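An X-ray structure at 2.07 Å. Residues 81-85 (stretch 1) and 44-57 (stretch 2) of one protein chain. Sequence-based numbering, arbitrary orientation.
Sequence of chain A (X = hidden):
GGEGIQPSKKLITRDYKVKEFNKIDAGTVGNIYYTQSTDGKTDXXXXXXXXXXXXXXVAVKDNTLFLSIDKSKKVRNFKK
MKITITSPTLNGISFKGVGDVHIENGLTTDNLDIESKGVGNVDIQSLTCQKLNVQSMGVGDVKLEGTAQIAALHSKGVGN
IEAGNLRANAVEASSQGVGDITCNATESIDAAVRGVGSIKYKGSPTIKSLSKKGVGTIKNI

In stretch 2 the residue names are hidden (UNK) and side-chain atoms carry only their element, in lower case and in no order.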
HETATM    1  N   MSE A  81      -7.830 -22.662   2.050  1.00 27.26           N
HETATM    2  CA  MSE A  81      -6.369 -22.877   1.958  1.00 24.15           C
HETATM    3  C   MSE A  81      -5.649 -22.460   3.252  1.00 27.57           C
HETATM    4  O   MSE A  81      -5.764 -21.307   3.671  1.00 28.31           O
HETATM    5  CB  MSE A  81      -5.763 -22.118   0.762  1.00 24.29           C
HETATM    6  CG  MSE A  81      -6.155 -22.700  -0.594  1.00 29.36           C
HETATM    7 SE   MSE A  81      -5.682 -24.605  -0.815  0.75 34.93          SE
HETATM    8  CE  MSE A  81      -3.810 -24.449  -0.652  1.00 29.46           C
ATOM      9  N   LYS A  82      -4.950 -23.400   3.904  1.00 21.59           N
ATOM     10  CA  LYS A  82      -4.191 -23.093   5.126  1.00 19.66           C
ATOM     11  C   LYS A  82      -2.832 -23.771   5.036  1.00 22.30           C
ATOM     12  O   LYS A  82      -2.756 -24.989   4.806  1.00 21.71           O
ATOM     13  CB  LYS A  82      -4.939 -23.511   6.403  1.00 21.60           C
ATOM     14  CG  LYS A  82      -4.312 -22.918   7.652  1.00 27.16           C
ATOM     15  CD  LYS A  82      -4.585 -23.708   8.920  1.00 39.39           C
ATOM     16  CE  LYS A  82      -5.932 -23.402   9.519  1.00 53.66           C
ATOM     17  NZ  LYS A  82      -6.141 -24.092  10.819  1.00 58.28           N
ATOM     18  N   ILE A  83      -1.770 -22.977   5.179  1.00 16.05           N
ATOM     19  CA  ILE A  83      -0.399 -23.474   5.128  1.00 15.05           C
ATOM     20  C   ILE A  83       0.162 -23.444   6.551  1.00 20.28           C
ATOM     21  O   ILE A  83       0.236 -22.384   7.152  1.00 21.25           O
ATOM     22  CB  ILE A  83       0.455 -22.647   4.114  1.00 16.89           C
ATOM     23  CG1 ILE A  83      -0.144 -22.741   2.681  1.00 14.59           C
ATOM     24  CG2 ILE A  83       1.938 -23.092   4.144  1.00 18.35           C
ATOM     25  CD1 ILE A  83       0.258 -21.574   1.698  1.00 17.34           C
ATOM     26  N   THR A  84       0.547 -24.607   7.086  1.00 16.52           N
ATOM     27  CA  THR A  84       1.068 -24.746   8.435  1.00 16.38           C
ATOM     28  C   THR A  84       2.534 -25.130   8.319  1.00 21.51           C
ATOM     29  O   THR A  84       2.878 -26.149   7.709  1.00 20.28           O
ATOM     30  CB  THR A  84       0.198 -25.740   9.216  1.00 28.36           C
ATOM     31  OG1 THR A  84      -1.082 -25.130   9.378  1.00 28.35           O
ATOM     32  CG2 THR A  84       0.758 -26.065  10.597  1.00 29.20           C
ATOM     33  N   ILE A  85       3.406 -24.276   8.880  1.00 17.87           N
ATOM     34  CA  ILE A  85       4.856 -24.465   8.794  1.00 16.64           C
ATOM     35  C   ILE A  85       5.467 -24.555  10.206  1.00 21.12           C
ATOM     36  O   ILE A  85       5.087 -23.801  11.103  1.00 18.37           O
ATOM     37  CB  ILE A  85       5.499 -23.299   7.979  1.00 17.73           C
ATOM     38  CG1 ILE A  85       4.778 -23.044   6.627  1.00 17.54           C
ATOM     39  CG2 ILE A  85       7.016 -23.532   7.766  1.00 16.32           C
ATOM     40  CD1 ILE A  85       5.403 -21.879   5.726  1.00 18.27           C
ATOM     41  N   UNK A  44       5.863 -29.345   7.079  1.00 19.73           N
ATOM     42  CA  UNK A  44       5.049 -28.515   6.221  1.00 19.17           C
ATOM     43  C   UNK A  44       3.783 -29.251   5.912  1.00 22.81           C
ATOM     44  O   UNK A  44       3.829 -30.381   5.402  1.00 20.09           O
ATOM     45  c   UNK A  44       5.594 -27.339   2.539  1.00 20.75           C
ATOM     46  c   UNK A  44       5.781 -28.123   4.913  1.00 18.92           C
ATOM     47  c   UNK A  44       4.525 -25.966   4.346  1.00 19.01           C
ATOM     48  c   UNK A  44       4.915 -27.381   3.873  1.00 21.37           C
ATOM     49  N   UNK A  45       2.641 -28.617   6.242  1.00 19.56           N
ATOM     50  CA  UNK A  45       1.326 -29.157   5.921  1.00 19.75           C
ATOM     51  C   UNK A  45       0.526 -28.133   5.194  1.00 22.74           C
ATOM     52  O   UNK A  45       0.534 -26.950   5.564  1.00 21.66           O
ATOM     53  c   UNK A  45       0.551 -29.639   7.156  1.00 21.96           C
ATOM     54  n   UNK A  45       0.897 -32.513   9.387  1.00 57.21           N
ATOM     55  c   UNK A  45       1.318 -30.653   7.979  1.00 35.87           C
ATOM     56  o   UNK A  45      -0.456 -30.728   9.597  1.00 49.29           O
ATOM     57  c   UNK A  45       0.501 -31.300   9.048  1.00 57.34           C
ATOM     58  N   UNK A  46      -0.174 -28.580   4.153  1.00 20.87           N
ATOM     59  CA  UNK A  46      -1.048 -27.701   3.377  1.00 19.88           C
ATOM     60  C   UNK A  46      -2.438 -28.324   3.380  1.00 22.45           C
ATOM     61  O   UNK A  46      -2.614 -29.481   2.991  1.00 20.61           O
ATOM     62  c   UNK A  46      -0.517 -27.359   1.963  1.00 22.83           C
ATOM     63  c   UNK A  46      -1.512 -26.402   1.245  1.00 21.87           C
ATOM     64  c   UNK A  46       1.689 -26.478   0.775  1.00 29.99           C
ATOM     65  c   UNK A  46       0.902 -26.687   2.069  1.00 23.93           C
ATOM     66  N   UNK A  47      -3.405 -27.551   3.873  1.00 19.90           N
ATOM     67  CA  UNK A  47      -4.806 -27.937   3.975  1.00 19.57           C
ATOM     68  C   UNK A  47      -5.645 -27.191   2.953  1.00 23.07           C
ATOM     69  O   UNK A  47      -5.484 -25.988   2.777  1.00 21.47           O
ATOM     70  c   UNK A  47      -9.559 -28.482   5.815  1.00 35.91           C
ATOM     71  c   UNK A  47      -9.129 -27.195   5.506  1.00 27.22           C
ATOM     72  c   UNK A  47      -7.270 -29.222   5.853  1.00 26.29           C
ATOM     73  c   UNK A  47      -7.757 -26.927   5.385  1.00 25.51           C
ATOM     74  c   UNK A  47      -8.635 -29.499   5.972  1.00 26.65           C
ATOM     75  c   UNK A  47      -6.811 -27.935   5.560  1.00 24.08           C
ATOM     76  o   UNK A  47     -10.900 -28.793   5.960  1.00 37.06           O
ATOM     77  c   UNK A  47      -5.332 -27.654   5.389  1.00 20.91           C
ATOM     78  N   UNK A  48      -6.588 -27.884   2.339  1.00 20.62           N
ATOM     79  CA  UNK A  48      -7.516 -27.250   1.415  1.00 20.15           C
ATOM     80  C   UNK A  48      -8.072 -28.259   0.451  1.00 26.04           C
ATOM     81  O   UNK A  48      -7.799 -29.459   0.595  1.00 25.60           O
ATOM     82  N   UNK A  49      -8.839 -27.794  -0.564  1.00 23.26           N
ATOM     83  CA  UNK A  49      -9.349 -28.725  -1.588  1.00 22.72           C
ATOM     84  C   UNK A  49      -8.161 -29.391  -2.282  1.00 26.15           C
ATOM     85  O   UNK A  49      -7.174 -28.705  -2.562  1.00 24.35           O
ATOM     86  c   UNK A  49     -10.382 -26.568  -1.774  1.00 28.00           C
ATOM     87  c   UNK A  49      -9.225 -26.399  -0.860  1.00 23.64           C
ATOM     88  c   UNK A  49     -10.142 -27.810  -2.536  1.00 24.37           C
ATOM     89  N   UNK A  50      -8.226 -30.711  -2.520  1.00 25.48           N
ATOM     90  CA  UNK A  50      -7.082 -31.461  -3.054  1.00 26.92           C
ATOM     91  C   UNK A  50      -6.547 -30.943  -4.390  1.00 33.64           C
ATOM     92  O   UNK A  50      -5.336 -30.970  -4.566  1.00 34.78           O
ATOM     93  o   UNK A  50      -8.775 -34.670  -4.037  1.00 49.88           O
ATOM     94  c   UNK A  50      -8.552 -33.438  -3.948  1.00 39.65           C
ATOM     95  o   UNK A  50      -9.275 -32.572  -4.480  1.00 37.94           O
ATOM     96  c   UNK A  50      -7.350 -32.983  -3.142  1.00 29.52           C
ATOM     97  N   UNK A  51      -7.406 -30.449  -5.298  1.00 31.00           N
ATOM     98  CA  UNK A  51      -6.943 -29.955  -6.603  1.00 31.28           C
ATOM     99  C   UNK A  51      -6.334 -28.534  -6.509  1.00 34.00           C
ATOM    100  O   UNK A  51      -5.683 -28.080  -7.459  1.00 33.00           O
ATOM    101  c   UNK A  51      -9.294 -29.176  -7.276  1.00 43.12           C
ATOM    102  n   UNK A  51     -10.120 -28.892  -8.270  1.00 35.06           N
ATOM    103  o   UNK A  51      -9.520 -28.814  -6.112  1.00 29.04           O
ATOM    104  c   UNK A  51      -8.083 -29.995  -7.640  1.00 31.85           C
ATOM    105  N   UNK A  52      -6.549 -27.841  -5.376  1.00 29.11           N
ATOM    106  CA  UNK A  52      -5.984 -26.507  -5.143  1.00 27.16           C
ATOM    107  C   UNK A  52      -4.633 -26.694  -4.419  1.00 27.99           C
ATOM    108  O   UNK A  52      -3.636 -26.072  -4.794  1.00 24.61           O
ATOM    109  c   UNK A  52      -8.386 -25.543  -5.059  1.00 30.69           C
ATOM    110  c   UNK A  52      -6.394 -24.182  -4.181  1.00 29.29           C
ATOM    111  c   UNK A  52      -6.973 -25.578  -4.389  1.00 29.80           C
ATOM    112  c   UNK A  52      -8.449 -25.225  -6.605  1.00 36.22           C
ATOM    113  N   UNK A  53      -4.590 -27.631  -3.451  1.00 25.71           N
ATOM    114  CA  UNK A  53      -3.356 -27.992  -2.727  1.00 24.35           C
ATOM    115  C   UNK A  53      -2.301 -28.448  -3.745  1.00 28.26           C
ATOM    116  O   UNK A  53      -1.133 -28.067  -3.633  1.00 26.80           O
ATOM    117  c   UNK A  53      -3.639 -29.084  -1.656  1.00 27.10           C
ATOM    118  c   UNK A  53      -2.345 -29.677  -1.094  1.00 26.35           C
ATOM    119  c   UNK A  53      -4.513 -28.532  -0.530  1.00 26.42           C
ATOM    120  N   UNK A  54      -2.740 -29.213  -4.766  1.00 26.00           N
ATOM    121  CA  UNK A  54      -1.891 -29.763  -5.825  1.00 26.52           C
ATOM    122  C   UNK A  54      -1.201 -28.676  -6.660  1.00 27.59           C
ATOM    123  O   UNK A  54      -0.197 -28.978  -7.303  1.00 27.11           O
ATOM    124  c   UNK A  54      -2.707 -30.680  -6.735  1.00 28.06           C
ATOM    125  N   UNK A  55      -1.705 -27.415  -6.629  1.00 22.93           N
ATOM    126  CA  UNK A  55      -1.130 -26.295  -7.390  1.00 22.51           C
ATOM    127  C   UNK A  55       0.129 -25.699  -6.720  1.00 23.65           C
ATOM    128  O   UNK A  55       0.830 -24.905  -7.340  1.00 22.88           O
ATOM    129  c   UNK A  55      -3.458 -25.503  -8.340  1.00 30.37           C
ATOM    130  c   UNK A  55      -2.162 -25.171  -7.589  1.00 22.97           C
ATOM    131  c   UNK A  55      -4.334 -24.283  -8.416  1.00 29.83           C
ATOM    132  c   UNK A  55      -3.191 -26.018  -9.758  1.00 34.48           C
ATOM    133  N   UNK A  56       0.406 -26.066  -5.475  1.00 20.87           N
ATOM    134  CA  UNK A  56       1.544 -25.497  -4.748  1.00 20.16           C
ATOM    135  C   UNK A  56       2.813 -26.327  -4.956  1.00 23.55           C
ATOM    136  O   UNK A  56       2.840 -27.520  -4.660  1.00 21.43           O
ATOM    137  c   UNK A  56      -0.046 -24.375  -3.084  1.00 23.57           C
ATOM    138  c   UNK A  56       1.218 -25.304  -3.246  1.00 22.75           C
ATOM    139  c   UNK A  56       2.476 -24.739  -2.488  1.00 19.50           C
ATOM    140  c   UNK A  56      -0.527 -24.146  -1.699  1.00 24.51           C
ATOM    141  N   UNK A  57       3.868 -25.687  -5.448  1.00 19.26           N
ATOM    142  CA  UNK A  57       5.147 -26.383  -5.616  1.00 19.44           C
ATOM    143  C   UNK A  57       5.987 -26.075  -4.379  1.00 22.87           C
ATOM    144  O   UNK A  57       6.007 -24.942  -3.884  1.00 20.72           O
ATOM    145  o   UNK A  57       4.788 -23.928  -8.614  1.00 31.14           O
ATOM    146  c   UNK A  57       5.858 -25.966  -6.918  1.00 21.28           C
ATOM    147  c   UNK A  57       5.066 -26.279  -8.188  1.00 27.75           C
ATOM    148  n   UNK A  57       3.120 -25.297  -9.207  1.00 25.10           N
ATOM    149  c   UNK A  57       4.313 -25.070  -8.698  1.00 35.02           C
TER
HETATM  150  O   HOH W   1      -2.450 -26.550   7.172  1.00 24.16           O

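Position 44 carries four side-chain carbons forked at the second; one arm of the fork lies among the isoleucines of stretch 1. This is Leu-44, whose CD1 is 3.7 Å from Ile-85 CG1 and 3.9 Å from Ile-83 CG2. Position 45 has three carbons in line, the last bearing one oxygen and one nitrogen, and its CB lies on the same face as Thr-84: Gln-45. At 46, four carbons fork at the first, with one arm two carbons long, and touch the side chains of Ile-83 and Met-81, as isoleucine can; CG1 of Ile-46 is 4.1 Å from Ile-83 CG1, and its CG2 is 3.6 Å from Met-81 CE. Position 47 shows one carbon, then a six-carbon ring bearing an oxygen; its CB is 4.3 Å from Lys-82 CB, while the ring leads away. It is Tyr-47.

Position 48 has no side-chain atoms and is Gly-48. An ideal CB would fall 2.4 Å from Met-81 SE, and the backbone angles alone call for glycine. At 49, three carbons close a ring onto the backbone nitrogen, beside the selenium of Met-81: Pro-49, at the N-cap position of the helix, with CD 4.0 Å from Met-81 SE. Position 50, two carbons with two oxygens on the second, and position 51, two carbons with one oxygen and one nitrogen, touch nothing on stretch 1; they are Asp-50 and Asn-51.

Position 52 again has four carbons forked at the first with one longer arm, and packs on the selenium of Met-81. This is Ile-52, its CG2 3.5 Å from Met-81 SE. Position 53, one carbon carrying two others, approaches the same selenium and is Val-53, with CG2 4.1 Å from Met-81 SE. The single carbon of 54 and the four carbons of 55, forked at the second, make no contact; they are Ala-54 and Leu-55. Position 56 repeats the isoleucine pattern and meets the end of Met-81; Ile-56 CD1 reaches to 3.5 Å from Met-81 CE. Position 57, three carbons ending in one oxygen and one nitrogen, is remote from stretch 1: Gln-57.

The contact joins an antiparallel strand pair to a hydrophobic pocket. Four nearly straight hydrogen bonds, Gln-45 N to Thr-84 O (2.9 Å), Thr-84 N to Gln-45 O (2.8 Å), Tyr-47 N to Lys-82 O (2.8 Å) and Lys-82 N to Tyr-47 O (2.9 Å), set the register. The O of water 1 lies 2.9 Å from Lys-82 O, to which it donates, and 3.0 Å from Thr-84 OG1, and hydrogen-bonds to both. Ile-83, Ile-85, Leu-44 and Ile-46 share the buried face. The chain turns a corner at Gly-48, and the selenomethionine side chain of Met-81 packs against Pro-49, Ile-52, Val-53 and Ile-56.

Stretch 2 (44-57) LQIYGPDNIVALIQ
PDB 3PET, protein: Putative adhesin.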